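Local coordinates for protein acylphosphatase (Coxiella burnetii, PDB 3TRG) that catalyses the hydrolysis of acyl phosphates to a carboxylate and phosphate, as a small single-domain enzyme of the acylphosphatase family, at residues A[9-14]-A[58-63]. Numbering follows the deposited sequence.
Sequences KNETCI and GERDSI
In the alpha/beta sandwich of acylphosphatase, the antiparallel pairing of strands 11-19 and 52-57 runs on to T12 and G58, just where the chain turns from the sheet into helix 60-69. T12 and G58 form a hydrogen-bonded pair: T12 N donates to G58 O at 3.0 Å, and G58 N returns a bond to T12 O with a C=O...N angle of 167°. At the backbone angles of G58 a CB would jam against the preceding carbonyl O, so glycine suits the corner. E59 follows at the N-cap position.

R60, in the first turn of the helix, reaches back along an extended chain from CG to NE. Its NH1 meets K9 O at 2.9 Å, in the carbonyl plane on a lone pair and close to the guanidinium plane, while NH2 adds a weak bond to the same oxygen. The aliphatic CG of R60 lies 3.9 Å from T12 CG2, the two side chains crossing nearly at right angles. T12 OG1, anti to the backbone N (chi1 -168°), is turned to hydrogen-bond with E86 OE2. In one of its two modelled conformers, I63 brings CD1 to 3.6 Å from T12 CG2 and CG2 to 3.5 Å from I14 CD1, branched chains packing between helix and sheet.

One water accepts hydrogen bonds from R60 N and NH1 and donates to N10 O. Another donates to both E11 OE2 and E59 OE2, probably easing repulsion between these carboxylates; E11 also pairs with K7. R60 thus ties K9, in helix 6-10, to the first turn of helix 60-69, directly through the K9 carbonyl and, by way of water, through that of N10, beside the apolar contacts of T12, I14 and I63.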
loop_
_atom_site.group_PDB
_atom_site.type_symbol
_atom_site.label_atom_id
_atom_site.label_comp_id
_atom_site.label_asym_id
_atom_site.label_seq_id
_atom_site.Cartn_x
_atom_site.Cartn_y
_atom_site.Cartn_z
ATOM N N LYS A 9 9.286 -17.738 -0.167
ATOM C CA LYS A 9 8.117 -18.486 0.268
ATOM C C LYS A 9 7.122 -17.598 1.011
ATOM O O LYS A 9 5.909 -17.680 0.802
ATOM C CB LYS A 9 8.585 -19.610 1.197
ATOM C CG LYS A 9 7.536 -20.619 1.571
ATOM C CD LYS A 9 8.108 -21.679 2.519
ATOM C CE LYS A 9 9.285 -22.426 1.907
ATOM N NZ LYS A 9 9.770 -23.540 2.789
ATOM N N ASN A 10 7.652 -16.751 1.885
ATOM C CA ASN A 10 6.839 -16.029 2.852
ATOM C C ASN A 10 6.474 -14.610 2.440
ATOM O O ASN A 10 5.884 -13.872 3.224
ATOM C CB ASN A 10 7.547 -16.000 4.212
ATOM C CG ASN A 10 7.513 -17.341 4.915
ATOM O OD1 ASN A 10 6.555 -18.095 4.780
ATOM N ND2 ASN A 10 8.567 -17.644 5.671
ATOM N N GLU A 11 6.824 -14.215 1.222
ATOM C CA GLU A 11 6.509 -12.857 0.787
ATOM C C GLU A 11 5.859 -12.829 -0.589
ATOM O O GLU A 11 6.077 -13.717 -1.418
ATOM C CB GLU A 11 7.761 -11.974 0.815
ATOM C CG GLU A 11 8.406 -11.914 2.192
ATOM C CD GLU A 11 9.725 -11.162 2.216
ATOM O OE1 GLU A 11 10.130 -10.602 1.176
ATOM O OE2 GLU A 11 10.360 -11.142 3.287
ATOM N N THR A 12 5.047 -11.806 -0.823
ATOM C CA THR A 12 4.504 -11.576 -2.150
ATOM C C THR A 12 4.293 -10.081 -2.348
ATOM O O THR A 12 4.683 -9.282 -1.504
ATOM C CB THR A 12 3.179 -12.343 -2.364
ATOM O OG1 THR A 12 2.827 -12.317 -3.751
ATOM C CG2 THR A 12 2.061 -11.726 -1.523
ATOM N N CYS A 13 3.684 -9.702 -3.463
ATOM C CA CYS A 13 3.413 -8.299 -3.736
ATOM C C CYS A 13 1.963 -8.122 -4.164
ATOM O O CYS A 13 1.375 -9.020 -4.781
ATOM C CB CYS A 13 4.316 -7.777 -4.857
ATOM S SG CYS A 13 6.075 -7.715 -4.488
ATOM N N ILE A 14 1.398 -6.962 -3.843
ATOM C CA ILE A 14 0.068 -6.600 -4.325
ATOM C C ILE A 14 0.092 -5.208 -4.954
ATOM O O ILE A 14 0.972 -4.394 -4.651
ATOM C CB ILE A 14 -1.000 -6.639 -3.201
ATOM C CG1 ILE A 14 -0.715 -5.573 -2.138
ATOM C CG2 ILE A 14 -1.094 -8.040 -2.586
ATOM C CD1 ILE A 14 -1.878 -5.356 -1.170
ATOM N N GLY A 58 5.950 -7.862 0.788
ATOM C CA GLY A 58 6.462 -8.354 2.050
ATOM C C GLY A 58 5.644 -9.540 2.517
ATOM O O GLY A 58 4.997 -10.216 1.715
ATOM N N GLU A 59 5.669 -9.797 3.817
ATOM C CA GLU A 59 4.937 -10.930 4.368
ATOM C C GLU A 59 3.430 -10.735 4.231
ATOM O O GLU A 59 2.933 -9.611 4.291
ATOM C CB GLU A 59 5.366 -11.173 5.813
ATOM C CG GLU A 59 6.822 -11.611 5.881
ATOM C CD GLU A 59 7.255 -12.079 7.250
ATOM O OE1 GLU A 59 6.572 -11.754 8.241
ATOM O OE2 GLU A 59 8.285 -12.783 7.327
ATOM N N ARG A 60 2.703 -11.829 4.026
ATOM C CA ARG A 60 1.275 -11.745 3.712
ATOM C C ARG A 60 0.413 -11.220 4.861
ATOM O O ARG A 60 -0.556 -10.498 4.626
ATOM C CB ARG A 60 0.760 -13.096 3.206
ATOM C CG ARG A 60 1.385 -13.497 1.871
ATOM C CD ARG A 60 1.007 -14.920 1.483
ATOM N NE ARG A 60 1.641 -15.345 0.237
ATOM C CZ ARG A 60 2.864 -15.863 0.163
ATOM N NH1 ARG A 60 3.589 -16.003 1.266
ATOM N NH2 ARG A 60 3.368 -16.232 -1.009
ATOM N N ASP A 61 0.755 -11.571 6.098
ATOM C CA ASP A 61 0.020 -11.024 7.229
ATOM C C ASP A 61 0.087 -9.498 7.208
ATOM O O ASP A 61 -0.927 -8.830 7.394
ATOM C CB ASP A 61 0.566 -11.550 8.557
ATOM C CG ASP A 61 0.142 -12.980 8.850
ATOM O OD1 ASP A 61 -0.461 -13.632 7.975
ATOM O OD2 ASP A 61 0.427 -13.448 9.973
ATOM N N SER A 62 1.284 -8.956 6.981
ATOM C CA SER A 62 1.461 -7.504 6.905
ATOM C C SER A 62 0.676 -6.910 5.741
ATOM O O SER A 62 0.012 -5.884 5.884
ATOM C CB SER A 62 2.940 -7.135 6.782
ATOM O OG SER A 62 3.617 -7.374 8.003
ATOM N N ILE A 63 0.766 -7.548 4.581
ATOM C CA ILE A 63 0.003 -7.111 3.415
ATOM C C ILE A 63 -1.489 -7.013 3.749
ATOM O O ILE A 63 -2.147 -6.010 3.451
ATOM C CB ILE A 63 0.239 -8.058 2.215
ATOM C CG1 ILE A 63 1.666 -7.884 1.683
ATOM C CG2 ILE A 63 -0.787 -7.819 1.114
ATOM C CD1 ILE A 63 2.015 -8.822 0.557
HETATM O O HOH W 1 5.662 -17.314 -2.536
HETATM O O HOH W 2 3.553 -14.542 4.089
HETATM O O HOH W 3 10.150 -13.032 5.187
#